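PDB 3QAT: malonyl CoA-acyl carrier protein transacylase from Bartonella henselae, which probably catalyses the transfer of the malonyl group from malonyl-CoA to the acyl carrier protein, supplying the extender unit for bacterial fatty acid biosynthesis. Local coordinates for residues F9-Q14 against A71-V76; E154-E159 against V182-E187; N220-V225 against S251-Q256; S239-P242 against E247-V250; L301-A306 against E310-V315. One frame throughout, in Å; residues are numbered along the deposited sequence.

How the interactions relate
Interactions 1 and 5 pack helices on the parallel sheet, and they touch through Val76 CG1 and Val303 O, 3.6 Å apart. Interaction 1 is buried and joins apolar contact to a water bridge; interaction 5 is partly buried and closes a short strand-to-helix turn. Interactions 3 and 4 share helix 246-258, their centres about 11 Å apart: 220-225 against 251-256 is leucine and valine packing, whereas 239-242 against 247-250 lies at the surface and depends on an arginine paired with a glutamate. Interaction 2 stands apart in the small subdomain, its centre about 43 Å from that of interaction 5, as a compact buried contact made by a valine.

Interaction 1: F9-Q14 against A71-V76; sequences FTFPGQ and AVSMAV
The ring of Phe11 presents its edge to Ser73: CB of the serine lies in the ring plane, 3.7 Å from CD2, with CE2 a little farther off. The contacts from 71-76 come to this rim, while around the same side chain Ile77, Ala104 and Ala107 join in from helices 62-82 and 100-107. With chi1 at -66°, CG stands beside the backbone N of Phe11 and the ring leans from strand 6-11 toward helix 62-82. Pro12, next after the strand, adds its CD 3.9 Å from Ser73 OG. Between the two segments sits a water molecule that donates to Pro12 O at 2.8 Å and to Ser73 OG at 3.1 Å. The serine hydroxyl gives its own proton to Ile281 O at the end of strand 275-281. Helix and sheet thus meet through a small side chain in the core of the acyltransferase fold, and the ring touches residues of what is probably the nucleophile elbow. The chemistry implies a divided role for Ser73: its CB is apolar filling against the phenyl edge, while its hydroxyl, donating once and accepting once, links helix 62-82 directly to Ile281 O and, through water, to Pro12 O.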
# COMPACT_ATOMS: atom_id res chain seq x y z
N PHE A 9 -6.67 -8.94 -7.09
CA PHE A 9 -7.09 -7.66 -6.46
C PHE A 9 -5.85 -7.01 -5.84
O PHE A 9 -5.12 -7.64 -5.04
CB PHE A 9 -8.12 -7.93 -5.35
CG PHE A 9 -9.54 -8.11 -5.83
CD1 PHE A 9 -9.86 -8.28 -7.19
CD2 PHE A 9 -10.58 -8.10 -4.89
CE1 PHE A 9 -11.19 -8.44 -7.59
CE2 PHE A 9 -11.91 -8.27 -5.27
CZ PHE A 9 -12.23 -8.44 -6.63
N THR A 10 -5.63 -5.73 -6.15
CA THR A 10 -4.50 -4.98 -5.59
C THR A 10 -5.05 -3.79 -4.81
O THR A 10 -6.09 -3.23 -5.17
CB THR A 10 -3.51 -4.49 -6.68
OG1 THR A 10 -4.16 -3.58 -7.57
CG2 THR A 10 -2.94 -5.68 -7.49
N PHE A 11 -4.35 -3.44 -3.73
CA PHE A 11 -4.86 -2.45 -2.78
C PHE A 11 -3.88 -1.31 -2.62
O PHE A 11 -2.71 -1.53 -2.32
CB PHE A 11 -5.10 -3.17 -1.43
CG PHE A 11 -6.21 -4.20 -1.50
CD1 PHE A 11 -5.98 -5.48 -2.03
CD2 PHE A 11 -7.50 -3.87 -1.09
CE1 PHE A 11 -7.03 -6.43 -2.10
CE2 PHE A 11 -8.55 -4.79 -1.17
CZ PHE A 11 -8.32 -6.08 -1.68
N PRO A 12 -4.36 -0.08 -2.85
CA PRO A 12 -3.45 1.06 -2.84
C PRO A 12 -2.93 1.45 -1.47
O PRO A 12 -3.51 1.07 -0.42
CB PRO A 12 -4.27 2.19 -3.47
CG PRO A 12 -5.69 1.83 -3.27
CD PRO A 12 -5.74 0.30 -3.21
N GLY A 13 -1.83 2.20 -1.50
CA GLY A 13 -1.19 2.66 -0.27
C GLY A 13 -1.07 4.17 -0.20
O GLY A 13 -1.74 4.89 -0.93
N GLN A 14 -0.21 4.61 0.71
CA GLN A 14 -0.04 6.05 1.01
C GLN A 14 0.17 6.84 -0.28
O GLN A 14 1.03 6.45 -1.13
CB GLN A 14 1.15 6.18 1.94
CG GLN A 14 1.47 7.62 2.35
CD GLN A 14 0.61 8.13 3.52
OE1 GLN A 14 0.38 7.42 4.50
NE2 GLN A 14 0.18 9.39 3.43
N ALA A 71 -10.08 1.55 4.96
CA ALA A 71 -11.56 1.62 5.09
C ALA A 71 -12.20 1.77 3.70
O ALA A 71 -13.18 1.10 3.41
CB ALA A 71 -11.96 2.80 5.96
N VAL A 72 -11.65 2.64 2.85
CA VAL A 72 -12.22 2.81 1.52
C VAL A 72 -12.14 1.48 0.75
O VAL A 72 -13.13 1.06 0.14
CB VAL A 72 -11.51 3.92 0.74
CG1 VAL A 72 -12.06 4.01 -0.71
CG2 VAL A 72 -11.69 5.25 1.48
N SER A 73 -10.99 0.81 0.80
CA SER A 73 -10.85 -0.47 0.11
C SER A 73 -11.85 -1.51 0.63
O SER A 73 -12.51 -2.20 -0.16
CB SER A 73 -9.42 -1.02 0.23
OG SER A 73 -8.51 -0.31 -0.57
N MET A 74 -11.96 -1.59 1.94
CA MET A 74 -12.88 -2.60 2.54
C MET A 74 -14.35 -2.25 2.29
O MET A 74 -15.17 -3.15 2.14
CB MET A 74 -12.59 -2.79 4.03
CG MET A 74 -11.34 -3.64 4.27
SD MET A 74 -11.36 -5.27 3.44
CE MET A 74 -12.88 -5.98 4.09
N ALA A 75 -14.69 -0.96 2.20
CA ALA A 75 -16.06 -0.58 1.81
C ALA A 75 -16.36 -1.13 0.40
O ALA A 75 -17.42 -1.73 0.18
CB ALA A 75 -16.24 0.94 1.83
N VAL A 76 -15.44 -0.94 -0.53
CA VAL A 76 -15.61 -1.52 -1.87
C VAL A 76 -15.77 -3.06 -1.81
O VAL A 76 -16.69 -3.61 -2.44
CB VAL A 76 -14.47 -1.13 -2.81
CG1 VAL A 76 -14.57 -1.91 -4.15
CG2 VAL A 76 -14.49 0.36 -3.06
O HOH W 1 -5.70 -0.22 0.64

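Interaction 2: E154-E159 against V182-E187; sequences EIVAEE and VETAVE
Thr184 supplies the closest approach of the helical segment to Val156, the residue that carries the contact for 154-159: its methyl CG2 lies 3.7 Å from Val156 CG1. The two side chains run past one another in opposite directions, and CB of the threonine also comes within 3.9 Å of the same valine methyl. Thr184 divides its two branches: CG2, anti to the backbone N, goes to the valine, while OG1 (chi1 -54°) lies beside that nitrogen and is hydrogen-bonded to Lys180 O one turn earlier in the helix, a common way for a helical threonine to satisfy its hydroxyl. The setting is the small subdomain, where two helices and four antiparallel strands follow one another as beta-alpha-beta-beta-alpha-beta in the order 4-1-3-2, the ferredoxin-like arrangement known from malonyltransferases of this family. Helix 146-155 and helix 179-191 are its two helices. Ala185 comes next, offering backbone as well as side chain: its N is 3.8 Å and its CB 4.3 Å from Val156 CG1. Both Val156 and Ala185 also touch Cys162 at the start of strand 162-169. On another side of the same helix, Val182 reaches Ser137, Ala139 and Leu199 on the sheet, and Val186 turns to Ala139 and Ala197.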
# COMPACT_ATOMS: atom_id res chain seq x y z
N GLU A 154 25.28 3.65 -2.83
CA GLU A 154 26.67 3.37 -2.45
C GLU A 154 27.54 4.63 -2.52
O GLU A 154 28.35 4.88 -1.62
CB GLU A 154 27.24 2.25 -3.33
N ILE A 155 27.35 5.43 -3.56
CA ILE A 155 28.09 6.68 -3.76
C ILE A 155 27.93 7.64 -2.56
O ILE A 155 28.88 8.30 -2.16
CB ILE A 155 27.69 7.36 -5.11
CG1 ILE A 155 28.26 6.56 -6.29
CG2 ILE A 155 28.12 8.83 -5.16
CD1 ILE A 155 27.63 6.87 -7.64
N VAL A 156 26.73 7.69 -1.98
CA VAL A 156 26.46 8.65 -0.90
C VAL A 156 26.64 8.08 0.50
O VAL A 156 26.36 8.77 1.48
CB VAL A 156 25.02 9.26 -1.02
CG1 VAL A 156 24.86 9.96 -2.36
CG2 VAL A 156 23.94 8.19 -0.79
N ALA A 157 27.12 6.84 0.60
CA ALA A 157 27.23 6.14 1.89
C ALA A 157 28.04 6.89 2.95
O ALA A 157 27.75 6.78 4.14
CB ALA A 157 27.77 4.73 1.68
N GLU A 158 29.03 7.68 2.51
CA GLU A 158 29.85 8.48 3.43
C GLU A 158 29.02 9.59 4.08
O GLU A 158 29.28 9.97 5.23
CB GLU A 158 31.09 9.07 2.72
N GLU A 159 28.00 10.08 3.37
CA GLU A 159 27.10 11.09 3.95
C GLU A 159 26.03 10.47 4.85
O GLU A 159 25.56 11.11 5.80
CB GLU A 159 26.47 11.95 2.86
N VAL A 182 20.12 11.41 1.36
CA VAL A 182 19.05 11.40 0.35
C VAL A 182 19.10 12.66 -0.53
O VAL A 182 18.92 12.58 -1.77
CB VAL A 182 17.65 11.21 1.02
CG1 VAL A 182 16.50 11.32 -0.03
CG2 VAL A 182 17.56 9.85 1.74
N GLU A 183 19.37 13.80 0.08
CA GLU A 183 19.54 15.05 -0.66
C GLU A 183 20.66 14.93 -1.70
O GLU A 183 20.51 15.35 -2.85
CB GLU A 183 19.81 16.21 0.31
CG GLU A 183 19.83 17.57 -0.39
CD GLU A 183 20.29 18.70 0.53
OE1 GLU A 183 20.56 18.45 1.73
OE2 GLU A 183 20.42 19.84 0.03
N THR A 184 21.78 14.34 -1.28
CA THR A 184 22.93 14.16 -2.18
C THR A 184 22.57 13.19 -3.29
O THR A 184 22.92 13.40 -4.44
CB THR A 184 24.19 13.70 -1.43
OG1 THR A 184 24.45 14.63 -0.36
CG2 THR A 184 25.39 13.65 -2.38
N ALA A 185 21.84 12.13 -2.95
CA ALA A 185 21.40 11.15 -3.93
C ALA A 185 20.55 11.78 -5.02
O ALA A 185 20.66 11.40 -6.19
CB ALA A 185 20.64 10.01 -3.23
N VAL A 186 19.68 12.73 -4.64
CA VAL A 186 18.90 13.49 -5.63
C VAL A 186 19.82 14.25 -6.61
O VAL A 186 19.61 14.20 -7.83
CB VAL A 186 17.82 14.41 -4.96
CG1 VAL A 186 17.19 15.35 -5.98
CG2 VAL A 186 16.72 13.56 -4.33
N GLU A 187 20.83 14.93 -6.06
CA GLU A 187 21.82 15.65 -6.89
C GLU A 187 22.47 14.69 -7.88
O GLU A 187 22.53 14.98 -9.09
CB GLU A 187 22.87 16.31 -6.01
CG GLU A 187 22.31 17.42 -5.14
CD GLU A 187 23.26 17.86 -4.03
OE1 GLU A 187 24.36 17.27 -3.90
OE2 GLU A 187 22.90 18.79 -3.27

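Interaction 3: N220-V225 against S251-Q256; sequences NALLTV and SLLVQQ
The closest CA atoms of the two helical segments, those of Leu222 and Val254, are 8.5 Å apart, a spacing between helices that side chains of leucine size can span. Leu222 does most of the spanning. Its CD1 methyl reaches Leu253 CB at 3.9 Å and Val254 CG2 at 4.1 Å, so that one methyl group meets two consecutive residues of helix 246-258. The second branch, CD2, turns to the tip of Leu253, 4.1 Å from its CD1. The two leucines cross at about a right angle, which brings one forked end against the flank of the other. Val254 helps by its branching: CG1 is anti to the backbone N (chi1 173°), and this places CG2 beside that nitrogen, where it meets Leu222. No hydrogen bond links the segments, and the contact is apolar throughout. Around it, Leu222 also packs on Leu119 of helix 113-129 and on Phe111, Leu253 on Tyr102 and Leu105 of helix 100-107, and Val254 on Ala215 and Lys219 farther back along helix 212-224. Two residues past Val254, Gln256 is bonded to Arg123 and Asn237 and offers its backbone O to His207, so the helix held here borders the probable active site.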
# COMPACT_ATOMS: atom_id res chain seq x y z
N ASN A 220 5.20 -6.60 17.92
CA ASN A 220 4.42 -6.79 19.15
C ASN A 220 2.92 -6.77 18.90
O ASN A 220 2.16 -7.58 19.46
CB ASN A 220 4.83 -5.76 20.19
CG ASN A 220 6.20 -6.07 20.79
OD1 ASN A 220 6.63 -7.23 20.80
ND2 ASN A 220 6.89 -5.04 21.28
N ALA A 221 2.47 -5.87 18.02
CA ALA A 221 1.04 -5.82 17.72
C ALA A 221 0.54 -7.05 16.98
O ALA A 221 -0.55 -7.55 17.26
CB ALA A 221 0.70 -4.53 16.93
N LEU A 222 1.34 -7.53 16.03
CA LEU A 222 0.92 -8.67 15.22
C LEU A 222 0.96 -9.98 15.98
O LEU A 222 0.19 -10.90 15.66
CB LEU A 222 1.78 -8.76 13.96
CG LEU A 222 1.47 -7.68 12.93
CD1 LEU A 222 2.64 -7.61 11.95
CD2 LEU A 222 0.18 -8.04 12.20
N LEU A 223 1.83 -10.06 17.00
CA LEU A 223 1.86 -11.26 17.86
C LEU A 223 0.56 -11.51 18.60
O LEU A 223 0.22 -12.68 18.87
CB LEU A 223 2.98 -11.15 18.89
CG LEU A 223 4.36 -11.54 18.37
CD1 LEU A 223 5.46 -11.03 19.33
CD2 LEU A 223 4.45 -13.07 18.19
N THR A 224 -0.19 -10.48 18.96
CA THR A 224 -1.33 -10.73 19.83
C THR A 224 -2.66 -10.84 19.07
O THR A 224 -3.62 -11.44 19.57
CB THR A 224 -1.41 -9.72 20.98
OG1 THR A 224 -1.53 -8.40 20.45
CG2 THR A 224 -0.12 -9.80 21.83
N VAL A 225 -2.69 -10.30 17.86
CA VAL A 225 -3.94 -10.23 17.10
C VAL A 225 -4.38 -11.62 16.64
O VAL A 225 -3.56 -12.44 16.23
CB VAL A 225 -3.79 -9.25 15.88
CG1 VAL A 225 -2.91 -9.79 14.78
CG2 VAL A 225 -5.13 -8.86 15.35
N SER A 251 5.77 -12.35 9.91
CA SER A 251 7.18 -12.05 9.83
C SER A 251 7.47 -11.12 8.64
O SER A 251 8.24 -10.16 8.76
CB SER A 251 7.99 -13.35 9.73
OG SER A 251 9.36 -13.08 9.53
N LEU A 252 6.84 -11.40 7.52
CA LEU A 252 7.01 -10.59 6.31
C LEU A 252 6.44 -9.18 6.42
O LEU A 252 7.02 -8.27 5.85
CB LEU A 252 6.41 -11.30 5.09
CG LEU A 252 7.06 -12.63 4.70
CD1 LEU A 252 6.13 -13.33 3.72
CD2 LEU A 252 8.45 -12.44 4.08
N LEU A 253 5.34 -9.03 7.17
CA LEU A 253 4.81 -7.67 7.47
C LEU A 253 5.81 -6.85 8.32
O LEU A 253 5.98 -5.64 8.09
CB LEU A 253 3.46 -7.74 8.17
CG LEU A 253 2.29 -8.29 7.34
CD1 LEU A 253 1.09 -8.42 8.25
CD2 LEU A 253 1.96 -7.35 6.18
N VAL A 254 6.47 -7.51 9.27
CA VAL A 254 7.49 -6.84 10.07
C VAL A 254 8.70 -6.44 9.21
O VAL A 254 9.20 -5.29 9.27
CB VAL A 254 7.91 -7.72 11.28
CG1 VAL A 254 9.09 -7.09 12.02
CG2 VAL A 254 6.73 -7.92 12.26
N GLN A 255 9.18 -7.39 8.39
CA GLN A 255 10.30 -7.14 7.49
C GLN A 255 9.99 -6.01 6.49
O GLN A 255 10.87 -5.22 6.13
CB GLN A 255 10.64 -8.40 6.72
CG GLN A 255 11.20 -9.53 7.56
CD GLN A 255 11.30 -10.83 6.77
OE1 GLN A 255 11.74 -10.85 5.62
NE2 GLN A 255 10.86 -11.93 7.38
N GLN A 256 8.73 -5.96 6.08
CA GLN A 256 8.27 -4.97 5.10
C GLN A 256 8.53 -3.52 5.56
O GLN A 256 8.86 -2.64 4.76
CB GLN A 256 6.77 -5.22 4.83
CG GLN A 256 6.23 -4.57 3.56
CD GLN A 256 5.85 -3.14 3.75
OE1 GLN A 256 5.88 -2.61 4.87
NE2 GLN A 256 5.51 -2.48 2.65

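Interaction 4: S239-P242 against E247-V250; sequences SVIP and ERIV
Arg248 and Ser239 meet under the grip of one carboxylate, that of Glu243, which lies between the segments: OE1 forms a salt bridge with Arg248 NE, and OE2 is hydrogen-bonded to Ser239 OG. A single side chain therefore serves both sides of the contact, and probably fixes the guanidinium as well as the serine hydroxyl. Arg248 NH2, which has a hydrogen bond of its own just outside the two segments, is met by two carbons of the loop: Ser239 CB lies 3.7 Å away and Ile241 CD1 3.9 Å away, both placed obliquely to the guanidinium group. Arg248 reaches this point by stretching out from the helix, with CG anti to its backbone nitrogen (chi1 -179°) and the chain extended as far as NE; at the last torsion, 85°, the guanidinium turns steeply against that chain. Ile241 starts differently. Its CG1 sits between the backbone N and the carbonyl carbon, and from there the extended branch carries CD1 toward the arginine, the two side chains crossing at about a right angle. The apolar end of the isoleucine thus lies near a charged nitrogen without pairing with it. Behind the loop, Val240 packs into helix 263-272 against Thr266 and Trp269. The contact is at the surface, with Ile241 exposed. In topology this is a beta hairpin, strands 234-235 and 242-243, followed by helix 246-258: residues 239-241 are the last part of the loop joining the strands, and a charged residue of the second strand joins that loop to the first turn of the helix.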
# COMPACT_ATOMS: atom_id res chain seq x y z
N SER A 239 8.63 -10.70 -0.46
CA SER A 239 8.98 -12.03 -1.00
C SER A 239 8.56 -12.26 -2.45
O SER A 239 9.18 -13.07 -3.16
CB SER A 239 8.37 -13.13 -0.13
OG SER A 239 6.94 -13.08 -0.20
N VAL A 240 7.55 -11.52 -2.91
CA VAL A 240 7.02 -11.68 -4.29
C VAL A 240 6.70 -13.17 -4.62
O VAL A 240 6.91 -13.64 -5.75
CB VAL A 240 7.93 -11.06 -5.36
CG1 VAL A 240 7.12 -10.76 -6.64
CG2 VAL A 240 8.55 -9.78 -4.86
N ILE A 241 6.14 -13.87 -3.64
CA ILE A 241 5.61 -15.21 -3.86
C ILE A 241 4.26 -15.32 -3.16
O ILE A 241 3.94 -14.50 -2.27
CB ILE A 241 6.58 -16.32 -3.36
CG1 ILE A 241 6.86 -16.18 -1.87
CG2 ILE A 241 7.86 -16.35 -4.19
CD1 ILE A 241 7.87 -17.21 -1.31
N PRO A 242 3.45 -16.32 -3.55
CA PRO A 242 2.16 -16.44 -2.89
C PRO A 242 2.33 -16.95 -1.46
O PRO A 242 2.90 -18.03 -1.23
CB PRO A 242 1.36 -17.42 -3.78
CG PRO A 242 2.33 -17.95 -4.77
CD PRO A 242 3.56 -17.14 -4.78
N GLU A 247 1.81 -17.25 10.23
CA GLU A 247 3.03 -16.96 10.99
C GLU A 247 4.10 -16.33 10.10
O GLU A 247 4.79 -15.37 10.49
CB GLU A 247 3.58 -18.23 11.64
CG GLU A 247 2.73 -18.75 12.80
CD GLU A 247 3.27 -20.03 13.40
OE1 GLU A 247 4.40 -20.45 13.06
OE2 GLU A 247 2.55 -20.63 14.23
N ARG A 248 4.28 -16.89 8.91
CA ARG A 248 5.24 -16.32 7.97
C ARG A 248 4.79 -14.94 7.50
O ARG A 248 5.60 -14.03 7.40
CB ARG A 248 5.45 -17.21 6.76
CG ARG A 248 6.47 -16.62 5.81
CD ARG A 248 7.00 -17.65 4.86
NE ARG A 248 7.43 -17.03 3.62
CZ ARG A 248 8.64 -16.49 3.42
NH1 ARG A 248 9.56 -16.48 4.39
NH2 ARG A 248 8.93 -15.97 2.24
N ILE A 249 3.50 -14.80 7.22
CA ILE A 249 2.94 -13.49 6.81
C ILE A 249 3.22 -12.42 7.88
O ILE A 249 3.63 -11.31 7.52
CB ILE A 249 1.45 -13.59 6.48
CG1 ILE A 249 1.28 -14.34 5.15
CG2 ILE A 249 0.78 -12.20 6.44
CD1 ILE A 249 -0.14 -14.83 4.86
N VAL A 250 3.06 -12.75 9.16
CA VAL A 250 3.40 -11.78 10.22
C VAL A 250 4.87 -11.38 10.11
O VAL A 250 5.21 -10.18 10.18
CB VAL A 250 3.05 -12.32 11.65
CG1 VAL A 250 3.86 -11.60 12.75
CG2 VAL A 250 1.55 -12.20 11.88

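Interaction 5: L301-A306 against E310-V315; sequences LTVGTA and EAALRV
Val303 and Ala312 form the inner contact of this beta-alpha unit, in which strand 299-303, at the edge of the parallel sheet, is followed after a two-residue turn by the C-terminal helix 306-316. The valine CG2 stands 4.0 Å from the alanine CB; chi1 of -164° puts this methyl beside the backbone N, anti to the carbonyl carbon. Farther toward the end of the helix, Leu301 and Val315 repeat the pairing more loosely, CD1 to CG2 at 4.3 Å. Strand residues two apart and helix residues three apart thus face each other, the alternation of the strand matched with the turn of the helix. Phe279 of the next strand and Met80 of helix 62-82 close in on Val303 and Ala312. What positions the helix lies at its start. Thr305 is the N-cap, its OG1 bonded to Glu308 N, and the carboxylate of Glu308 reaches back to Thr302 OG1 and Gly304 N, tying the helix to the strand it follows. The first turn is closed by Glu310 N donating to Ala306 O at 2.9 Å, nearly straight at 165°. Glu310 CG, beside its backbone N at chi1 -66°, lies 3.4 Å from that same Ala306 O.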
# COMPACT_ATOMS: atom_id res chain seq x y z
N LEU A 301 -7.89 -2.24 -14.16
CA LEU A 301 -9.16 -1.55 -13.94
C LEU A 301 -9.25 -1.04 -12.52
O LEU A 301 -8.88 -1.74 -11.59
CB LEU A 301 -10.35 -2.50 -14.20
CG LEU A 301 -10.47 -3.07 -15.63
CD1 LEU A 301 -11.62 -4.04 -15.69
CD2 LEU A 301 -10.64 -1.95 -16.65
N THR A 302 -9.77 0.18 -12.39
CA THR A 302 -10.03 0.75 -11.06
C THR A 302 -11.42 0.32 -10.55
O THR A 302 -12.38 0.21 -11.31
CB THR A 302 -9.92 2.29 -11.07
OG1 THR A 302 -10.64 2.85 -12.18
CG2 THR A 302 -8.46 2.73 -11.17
N VAL A 303 -11.52 0.11 -9.24
CA VAL A 303 -12.81 -0.23 -8.59
C VAL A 303 -13.05 0.65 -7.36
O VAL A 303 -12.66 0.29 -6.23
CB VAL A 303 -12.87 -1.72 -8.19
CG1 VAL A 303 -14.30 -2.11 -7.91
CG2 VAL A 303 -12.30 -2.62 -9.31
N GLY A 304 -13.68 1.80 -7.58
CA GLY A 304 -13.94 2.78 -6.52
C GLY A 304 -15.33 3.35 -6.51
O GLY A 304 -15.77 3.89 -5.50
N THR A 305 -16.03 3.22 -7.62
CA THR A 305 -17.40 3.74 -7.75
C THR A 305 -18.39 2.59 -7.95
O THR A 305 -18.00 1.45 -8.27
CB THR A 305 -17.53 4.70 -8.95
OG1 THR A 305 -17.31 3.97 -10.16
CG2 THR A 305 -16.53 5.86 -8.86
N ALA A 306 -19.67 2.90 -7.78
CA ALA A 306 -20.73 1.93 -8.01
C ALA A 306 -20.66 1.34 -9.43
O ALA A 306 -20.77 0.11 -9.62
CB ALA A 306 -22.11 2.56 -7.74
N GLU A 310 -19.92 -2.54 -10.55
CA GLU A 310 -20.74 -3.31 -11.50
C GLU A 310 -19.89 -3.91 -12.63
O GLU A 310 -20.04 -5.10 -12.94
CB GLU A 310 -21.92 -2.47 -12.05
CG GLU A 310 -22.97 -2.06 -11.01
CD GLU A 310 -23.73 -3.23 -10.40
OE1 GLU A 310 -23.74 -4.34 -10.99
OE2 GLU A 310 -24.33 -3.05 -9.32
N ALA A 311 -18.98 -3.11 -13.20
CA ALA A 311 -18.12 -3.56 -14.29
C ALA A 311 -17.19 -4.68 -13.84
O ALA A 311 -17.02 -5.68 -14.55
CB ALA A 311 -17.32 -2.38 -14.86
N ALA A 312 -16.62 -4.54 -12.64
CA ALA A 312 -15.72 -5.56 -12.11
C ALA A 312 -16.46 -6.89 -11.89
O ALA A 312 -15.94 -7.97 -12.21
CB ALA A 312 -15.06 -5.08 -10.79
N LEU A 313 -17.69 -6.81 -11.38
CA LEU A 313 -18.48 -8.02 -11.15
C LEU A 313 -18.78 -8.76 -12.47
O LEU A 313 -18.76 -9.99 -12.51
CB LEU A 313 -19.77 -7.68 -10.41
CG LEU A 313 -19.57 -7.20 -8.98
CD1 LEU A 313 -20.84 -6.59 -8.42
CD2 LEU A 313 -19.07 -8.34 -8.06
N ARG A 314 -19.02 -8.00 -13.53
CA ARG A 314 -19.21 -8.58 -14.87
C ARG A 314 -17.94 -9.25 -15.42
O ARG A 314 -18.01 -10.35 -15.98
CB ARG A 314 -19.70 -7.49 -15.84
CG ARG A 314 -21.07 -6.91 -15.44
CD ARG A 314 -21.70 -6.04 -16.54
NE ARG A 314 -20.74 -5.18 -17.25
CZ ARG A 314 -20.53 -3.88 -17.01
NH1 ARG A 314 -21.23 -3.24 -16.07
NH2 ARG A 314 -19.61 -3.23 -17.73
N VAL A 315 -16.80 -8.59 -15.26
CA VAL A 315 -15.53 -9.14 -15.72
C VAL A 315 -15.20 -10.44 -14.97
O VAL A 315 -14.69 -11.41 -15.56
CB VAL A 315 -14.39 -8.08 -15.58
CG1 VAL A 315 -13.01 -8.67 -15.81
CG2 VAL A 315 -14.64 -6.91 -16.53